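Local coordinates for cellulase (PDB 4W7W), which probably hydrolyses beta-1,4-glucosidic bonds of cellulose as a family 5 glycoside hydrolase, and binds cello-oligosaccharide in its cleft, at residues Y226-K229 against G233-P236; T297-A300 against W304-P307; P310-P315 against S320-M325. All blocks are in the same frame, centred on the assembly; numbering follows the deposited sequence.

Contact 1: residues Y226-K229 against G233-P236. With BGC (beta-D-glucopyranose), chain C.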
# COMPACT_ATOMS: atom_id res chain seq x y z
N TYR A 226 -1.44 3.31 -11.86
CA TYR A 226 -0.53 2.91 -12.93
C TYR A 226 -0.95 3.58 -14.23
O TYR A 226 -2.07 4.08 -14.34
CB TYR A 226 -0.52 1.38 -13.04
CG TYR A 226 0.10 0.71 -11.83
CD1 TYR A 226 1.47 0.54 -11.73
CD2 TYR A 226 -0.68 0.24 -10.77
CE1 TYR A 226 2.05 -0.07 -10.63
CE2 TYR A 226 -0.09 -0.37 -9.66
CZ TYR A 226 1.28 -0.52 -9.60
OH TYR A 226 1.91 -1.12 -8.54
N LEU A 227 -0.03 3.64 -15.19
CA LEU A 227 -0.19 4.55 -16.32
C LEU A 227 -0.31 3.86 -17.67
O LEU A 227 -0.31 4.54 -18.70
CB LEU A 227 0.97 5.55 -16.35
CG LEU A 227 1.17 6.48 -15.15
CD1 LEU A 227 2.13 7.61 -15.48
CD2 LEU A 227 -0.13 6.98 -14.55
N ASP A 228 -0.39 2.54 -17.68
CA ASP A 228 -0.70 1.82 -18.91
C ASP A 228 -2.21 1.88 -19.23
O ASP A 228 -2.97 2.48 -18.48
CB ASP A 228 -0.10 0.39 -18.89
CG ASP A 228 -0.59 -0.48 -17.74
OD1 ASP A 228 -1.13 0.05 -16.75
OD2 ASP A 228 -0.37 -1.71 -17.84
N LYS A 229 -2.62 1.30 -20.37
CA LYS A 229 -3.96 1.55 -20.93
C LYS A 229 -5.10 1.23 -19.98
O LYS A 229 -6.10 1.95 -19.97
CB LYS A 229 -4.17 0.79 -22.25
CG LYS A 229 -5.50 1.07 -22.96
CD LYS A 229 -5.72 0.16 -24.17
CE LYS A 229 -6.84 0.66 -25.08
NZ LYS A 229 -8.18 0.68 -24.43
N GLY A 233 -0.65 -1.70 -14.56
CA GLY A 233 0.79 -1.85 -14.44
C GLY A 233 1.32 -3.15 -15.03
O GLY A 233 2.35 -3.66 -14.58
N THR A 234 0.62 -3.69 -16.01
CA THR A 234 1.03 -4.94 -16.63
C THR A 234 1.97 -4.71 -17.83
O THR A 234 2.73 -5.62 -18.19
CB THR A 234 -0.20 -5.78 -17.02
OG1 THR A 234 -1.06 -5.01 -17.85
CG2 THR A 234 -0.95 -6.19 -15.78
N LYS A 235 1.94 -3.50 -18.38
CA LYS A 235 2.81 -3.13 -19.50
C LYS A 235 3.69 -1.95 -19.14
O LYS A 235 3.28 -1.06 -18.41
CB LYS A 235 1.96 -2.78 -20.72
CG LYS A 235 1.10 -3.93 -21.23
CD LYS A 235 1.95 -5.08 -21.78
CE LYS A 235 1.20 -6.39 -21.77
NZ LYS A 235 -0.18 -6.25 -22.31
N PRO A 236 4.91 -1.91 -19.72
CA PRO A 236 5.86 -0.84 -19.42
C PRO A 236 5.64 0.41 -20.28
O PRO A 236 6.57 0.93 -20.89
CB PRO A 236 7.20 -1.49 -19.77
CG PRO A 236 6.86 -2.36 -20.92
CD PRO A 236 5.53 -2.96 -20.55
C2 BGC C . -4.54 -6.15 -11.83
C3 BGC C . -3.81 -6.26 -10.50
C4 BGC C . -2.99 -5.00 -10.22
C5 BGC C . -3.87 -3.77 -10.37
C6 BGC C . -3.07 -2.49 -10.27
C1 BGC C . -5.36 -4.87 -11.84
O2 BGC C . -5.43 -7.26 -12.03
O3 BGC C . -2.94 -7.39 -10.54
O4 BGC C . -2.39 -5.08 -8.92
O5 BGC C . -4.49 -3.75 -11.65
O6 BGC C . -3.90 -1.34 -10.48
O HOH W 1 -1.94 -2.67 -19.73

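Contact 2: residues T297-A300 against W304-P307. With BGC (beta-D-glucopyranose), chain B.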
# COMPACT_ATOMS: atom_id res chain seq x y z
N THR A 297 4.33 5.57 -1.93
CA THR A 297 5.31 4.48 -1.96
C THR A 297 5.31 3.84 -3.34
O THR A 297 4.32 3.29 -3.80
CB THR A 297 5.07 3.42 -0.86
OG1 THR A 297 3.68 3.06 -0.75
CG2 THR A 297 5.52 3.92 0.50
N TRP A 298 6.47 3.91 -3.98
CA TRP A 298 6.70 3.34 -5.31
C TRP A 298 6.61 1.82 -5.29
O TRP A 298 7.07 1.18 -4.34
CB TRP A 298 8.10 3.75 -5.73
CG TRP A 298 8.61 3.13 -6.99
CD1 TRP A 298 9.27 1.94 -7.10
CD2 TRP A 298 8.52 3.66 -8.30
NE1 TRP A 298 9.61 1.71 -8.40
CE2 TRP A 298 9.17 2.76 -9.17
CE3 TRP A 298 7.99 4.83 -8.84
CZ2 TRP A 298 9.32 3.01 -10.54
CZ3 TRP A 298 8.14 5.07 -10.19
CH2 TRP A 298 8.80 4.16 -11.02
N TRP A 299 6.08 1.25 -6.35
CA TRP A 299 6.10 -0.19 -6.57
C TRP A 299 7.15 -0.49 -7.64
O TRP A 299 6.94 -0.12 -8.79
CB TRP A 299 4.73 -0.72 -7.03
CG TRP A 299 4.76 -2.22 -7.11
CD1 TRP A 299 5.22 -2.97 -8.16
CD2 TRP A 299 4.48 -3.13 -6.06
NE1 TRP A 299 5.20 -4.30 -7.83
CE2 TRP A 299 4.76 -4.42 -6.54
CE3 TRP A 299 4.03 -2.98 -4.75
CZ2 TRP A 299 4.58 -5.57 -5.75
CZ3 TRP A 299 3.88 -4.11 -3.96
CH2 TRP A 299 4.14 -5.38 -4.46
N ALA A 300 8.27 -1.15 -7.32
CA ALA A 300 8.66 -1.70 -6.03
C ALA A 300 10.16 -1.91 -6.00
O ALA A 300 10.85 -1.82 -7.02
CB ALA A 300 7.98 -3.04 -5.79
N TRP A 304 13.94 -9.91 -4.94
CA TRP A 304 13.47 -11.03 -5.74
C TRP A 304 12.81 -10.66 -7.09
O TRP A 304 12.09 -11.48 -7.68
CB TRP A 304 12.53 -11.89 -4.90
CG TRP A 304 13.22 -12.83 -3.95
CD1 TRP A 304 14.52 -12.78 -3.50
CD2 TRP A 304 12.63 -13.97 -3.33
NE1 TRP A 304 14.76 -13.82 -2.64
CE2 TRP A 304 13.63 -14.58 -2.53
CE3 TRP A 304 11.37 -14.55 -3.39
CZ2 TRP A 304 13.38 -15.73 -1.79
CZ3 TRP A 304 11.13 -15.70 -2.65
CH2 TRP A 304 12.13 -16.28 -1.87
N TRP A 305 13.05 -9.46 -7.59
CA TRP A 305 12.61 -9.11 -8.95
C TRP A 305 13.60 -9.61 -10.00
O TRP A 305 14.81 -9.55 -9.80
CB TRP A 305 12.44 -7.60 -9.08
CG TRP A 305 11.36 -7.07 -8.19
CD1 TRP A 305 11.52 -6.26 -7.10
CD2 TRP A 305 9.96 -7.34 -8.30
NE1 TRP A 305 10.30 -6.01 -6.54
CE2 TRP A 305 9.32 -6.65 -7.25
CE3 TRP A 305 9.19 -8.07 -9.20
CZ2 TRP A 305 7.94 -6.68 -7.07
CZ3 TRP A 305 7.81 -8.11 -9.00
CH2 TRP A 305 7.20 -7.42 -7.95
N LYS A 306 13.07 -10.12 -11.12
CA LYS A 306 13.91 -10.61 -12.22
C LYS A 306 14.52 -9.44 -12.99
O LYS A 306 13.98 -8.33 -12.94
CB LYS A 306 13.09 -11.48 -13.20
CG LYS A 306 12.47 -12.73 -12.58
CD LYS A 306 12.14 -13.78 -13.63
CE LYS A 306 10.79 -14.44 -13.38
NZ LYS A 306 9.67 -13.58 -13.85
N PRO A 307 15.63 -9.69 -13.71
CA PRO A 307 16.35 -8.62 -14.42
C PRO A 307 15.47 -7.74 -15.32
O PRO A 307 15.71 -6.55 -15.44
CB PRO A 307 17.37 -9.38 -15.26
CG PRO A 307 17.64 -10.62 -14.47
CD PRO A 307 16.33 -10.98 -13.85
C2 BGC B . 4.02 -8.25 -10.27
C3 BGC B . 4.09 -9.76 -10.05
C4 BGC B . 4.47 -10.13 -8.62
C5 BGC B . 3.64 -9.32 -7.63
C6 BGC B . 4.15 -9.49 -6.21
C1 BGC B . 3.15 -7.60 -9.21
O1 BGC B . 3.16 -6.16 -9.33
O2 BGC B . 3.49 -7.97 -11.58
O3 BGC B . 5.02 -10.32 -10.98
O4 BGC B . 4.18 -11.50 -8.35
O5 BGC B . 3.70 -7.93 -7.94
O6 BGC B . 3.22 -8.88 -5.35

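Contact 3: residues P310-P315 against S320-M325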
# COMPACT_ATOMS: atom_id res chain seq x y z
N PRO A 310 10.16 -4.23 -15.10
CA PRO A 310 10.33 -2.84 -15.53
C PRO A 310 10.29 -1.79 -14.44
O PRO A 310 10.64 -0.65 -14.69
CB PRO A 310 9.15 -2.63 -16.51
CG PRO A 310 8.14 -3.64 -16.12
CD PRO A 310 8.93 -4.83 -15.65
N PHE A 311 9.81 -2.17 -13.25
CA PHE A 311 9.53 -1.18 -12.20
C PHE A 311 10.46 -1.30 -11.00
O PHE A 311 10.25 -0.63 -10.00
CB PHE A 311 8.07 -1.29 -11.74
CG PHE A 311 7.06 -1.17 -12.85
CD1 PHE A 311 7.14 -0.19 -13.83
CD2 PHE A 311 5.96 -2.00 -12.84
CE1 PHE A 311 6.16 -0.09 -14.83
CE2 PHE A 311 4.99 -1.90 -13.81
CZ PHE A 311 5.09 -0.95 -14.81
N THR A 312 11.47 -2.14 -11.06
CA THR A 312 12.34 -2.30 -9.92
C THR A 312 13.18 -1.07 -9.63
O THR A 312 13.81 -0.52 -10.53
CB THR A 312 13.26 -3.52 -10.05
OG1 THR A 312 14.04 -3.60 -8.86
CG2 THR A 312 14.18 -3.47 -11.30
N VAL A 313 13.24 -0.68 -8.36
CA VAL A 313 14.26 0.26 -7.91
C VAL A 313 15.18 -0.38 -6.87
O VAL A 313 15.90 0.33 -6.16
CB VAL A 313 13.70 1.63 -7.46
CG1 VAL A 313 13.06 2.33 -8.65
CG2 VAL A 313 12.73 1.50 -6.30
N GLN A 314 15.19 -1.71 -6.80
CA GLN A 314 16.17 -2.39 -5.97
C GLN A 314 17.56 -2.15 -6.58
O GLN A 314 17.74 -2.40 -7.76
CB GLN A 314 15.88 -3.89 -5.95
CG GLN A 314 16.80 -4.67 -5.02
CD GLN A 314 16.57 -4.41 -3.54
OE1 GLN A 314 15.60 -3.76 -3.12
NE2 GLN A 314 17.44 -4.98 -2.73
N PRO A 315 18.53 -1.68 -5.77
CA PRO A 315 19.85 -1.42 -6.34
C PRO A 315 20.45 -2.69 -6.86
O PRO A 315 20.14 -3.80 -6.40
CB PRO A 315 20.64 -0.86 -5.16
CG PRO A 315 19.96 -1.42 -3.97
CD PRO A 315 18.50 -1.39 -4.34
N SER A 320 24.64 -0.21 -7.97
CA SER A 320 24.18 0.94 -8.74
C SER A 320 22.70 1.19 -8.54
O SER A 320 21.89 0.29 -8.31
CB SER A 320 24.49 0.76 -10.22
OG SER A 320 23.75 -0.32 -10.77
N ASP A 321 22.35 2.46 -8.67
CA ASP A 321 20.97 2.87 -8.59
C ASP A 321 20.21 2.52 -9.86
O ASP A 321 20.76 2.59 -10.97
CB ASP A 321 20.86 4.38 -8.41
CG ASP A 321 21.46 4.88 -7.12
OD1 ASP A 321 21.66 4.11 -6.15
OD2 ASP A 321 21.70 6.10 -7.09
N LYS A 322 18.93 2.18 -9.71
CA LYS A 322 18.07 1.96 -10.86
C LYS A 322 17.65 3.30 -11.45
O LYS A 322 17.66 4.33 -10.77
CB LYS A 322 16.87 1.11 -10.46
CG LYS A 322 17.22 -0.33 -10.11
CD LYS A 322 17.69 -1.09 -11.34
CE LYS A 322 17.94 -2.56 -11.05
NZ LYS A 322 19.09 -2.74 -10.15
N PRO A 323 17.30 3.30 -12.75
CA PRO A 323 17.03 4.57 -13.44
C PRO A 323 15.98 5.45 -12.81
O PRO A 323 16.17 6.66 -12.69
CB PRO A 323 16.63 4.10 -14.85
CG PRO A 323 17.42 2.83 -15.02
CD PRO A 323 17.32 2.16 -13.68
N GLN A 324 14.88 4.87 -12.37
CA GLN A 324 13.79 5.69 -11.84
C GLN A 324 14.15 6.32 -10.50
O GLN A 324 13.57 7.33 -10.12
CB GLN A 324 12.50 4.88 -11.71
CG GLN A 324 11.96 4.34 -13.03
CD GLN A 324 12.37 2.92 -13.33
OE1 GLN A 324 13.54 2.57 -13.17
NE2 GLN A 324 11.44 2.11 -13.81
N MET A 325 15.11 5.72 -9.80
CA MET A 325 15.50 6.26 -8.52
C MET A 325 16.09 7.65 -8.62
O MET A 325 15.96 8.42 -7.68
CB MET A 325 16.52 5.33 -7.85
CG MET A 325 17.02 5.84 -6.49
SD MET A 325 15.74 6.28 -5.31
CE MET A 325 14.98 4.70 -5.43
O HOH W 2 14.08 -0.11 -13.21
O HOH W 3 17.84 2.13 -7.05

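Contact 1: residues Y226-K229 against G233-P236
The phenol ring of Tyr226 meets Gly233 and a bound glucose, both of them set obliquely to its plane. Gly233 approaches the root of the ring, with Gly233 CA 3.7 Å from Tyr226 CD1 and Gly233 N 3.4 Å from Tyr226 CB, while O6 of the chain C glucose lies 3.6 Å from Tyr226 CD2. The second flat group, the carboxylate of Asp228, gathers backbone N-H groups from three successive residues. Asp228 OD1 takes Gly233 N at 2.8 Å on its syn side, 24° out of the carboxylate plane. Asp228 OD2 accepts Lys235 N at 3.0 Å from the anti side, tilted 33° from that plane, and a weak, bent bond from Thr234 N. A water donates to Asp228 OD2 at 2.6 Å and also bonds to Thr234 OG1. A chi1 of 59° sets Asp228 CG between its own backbone N and carbonyl carbon, swinging the carboxylate across to the returning chain. So many donors on one acid would probably favour its ionised form.

Gly233 has a positive phi and turns its bare CA to the aromatic ring. At the polar end of that ring, Tyr226 OH bonds to Glu266, and Thr234 OG1 is held by Ser232. The chain C glucose is further bound by Glu154 and by the carbonyl of Tyr231. The loop, held by the Asp228 carboxylate, follows strand 219-226 of the (beta/alpha)8 barrel and borders the sugar-binding cleft at the strands' C-terminal ends.

Contact 2: residues T297-A300 against W304-P307
A chi1 of -175° carries the indole of Trp299 away from its own backbone N and toward the ring of Trp305, whose own CG stands beside its backbone N at chi1 -64°. The two side chains cross at about a right angle in the sugar-binding cleft of the (beta/alpha)8 barrel, where strand 293-301 runs into the loop that carries Trp305. The peptide bond between Trp299 and Ala300 is cis, a non-prolyl cis link of the kind known at the end of the last barrel strand in family 5 enzymes, and the chain turns a corner at Trp299.

Between the indoles the planes lie at 77°, an oblique pairing in which the benzo edge of Trp305 does the touching: Trp305 CZ2 is 3.7 Å from Trp299 NE1, and Trp299 CZ2 lies in the plane of the Trp305 ring. Ala300 joins both. Ala300 CB rests over one face of Trp299, offset toward the rim, and lies 3.8 Å from Trp305 NE1. The contact is therefore apolar across the segments, and the indole nitrogens turn to other partners: Trp305 NE1 donates to the carbonyl of Ala301, while Trp299 NE1 makes a weak hydrogen bond with Tyr309 OH. Tyr309 also stacks on Trp305, and Phe34 meets Trp305 edge-to-face, extending the aromatic wall.

Both indoles adjoin the chain B glucose, which is hydrogen-bonded to Glu33 as well. The anomeric O1 of this sugar lies 3.1 Å from Trp299 NE1. Nearer the ring oxygen, Trp299 CZ2 approaches glucose O5 at 3.3 Å, and Trp305 CH2 brings its edge to 3.5 Å from the same O5, almost in the plane of the indole.

Contact 3: residues P310-P315 against S320-M325
Two loop segments, Pro310-Pro315 and Ser320-Met325, pack through a mixture of side-chain-to-backbone bonds, bridging waters and a small apolar patch in the long connection between strand 293-301 and helix 325-328. Lys322 and Gln324 supply most of the polar grip. Bent at chi2 and chi4, the lysine lays its methylenes along the backbone of the partner, with Lys322 CG 3.7 Å from Val313 CA, and curls its ammonium onto the carbonyl of Gln314. Lys322 NZ donates to Gln314 O at 2.8 Å, in the carbonyl plane, with a C=O...N angle of 159°.

Gln324 uses both ends of its amide. Gln324 NE2 donates to Pro310 O at 3.0 Å, and the acceptor lies almost exactly in the amide plane; a further bond from NE2 to the carbonyl of Thr269 holds the same group. Gln324 OE1 receives a water that also donates to Thr312 O, so these bonds together fix the rotation of the amide. Another water spans the backbones, donating to Val313 O and accepting from Lys322 N. Within Pro310-Pro315, Thr312 OG1 accepts from Gln314 N at 3.0 Å, which makes an ST turn.

The apolar part is centred on Val313. Met325 doubles back at chi2 and chi3 to bring Met325 CE within 3.9 Å of Val313 CB, the two side chains crossing at about a right angle, and Val313 CG1 lies 4.0 Å from Gln324 CB. Val313 also touches Trp298 and Ala301 of strand 293-301, while Met325 and Pro315 reach Tyr57 of helix 52-60, where Asp321 bonds to Tyr57 and pairs with Lys61 just beyond.

All three contacts join segments close in sequence around loops of the barrel. Contact 2 is the buried one, whereas contacts 1 and 3 are partly buried and rely more on backbone groups and water. Contact 1 lies at the end of strand 219-226, and contact 2 joins strand 293-301 to the loop after it; each borders a different bound glycan, and they meet where Tyr226 OH packs against Trp299 CB, 3.2 Å away. Contact 3 shares the region after strand 293-301 with contact 2, and Ala300 O probably bonds to Val313 N. Phe311 links contact 3 to contact 1 by packing against Gly233. Aromatic packing dominates contact 2; a carboxylate in contact 1, and an ammonium and an amide in contact 3, bond to backbone.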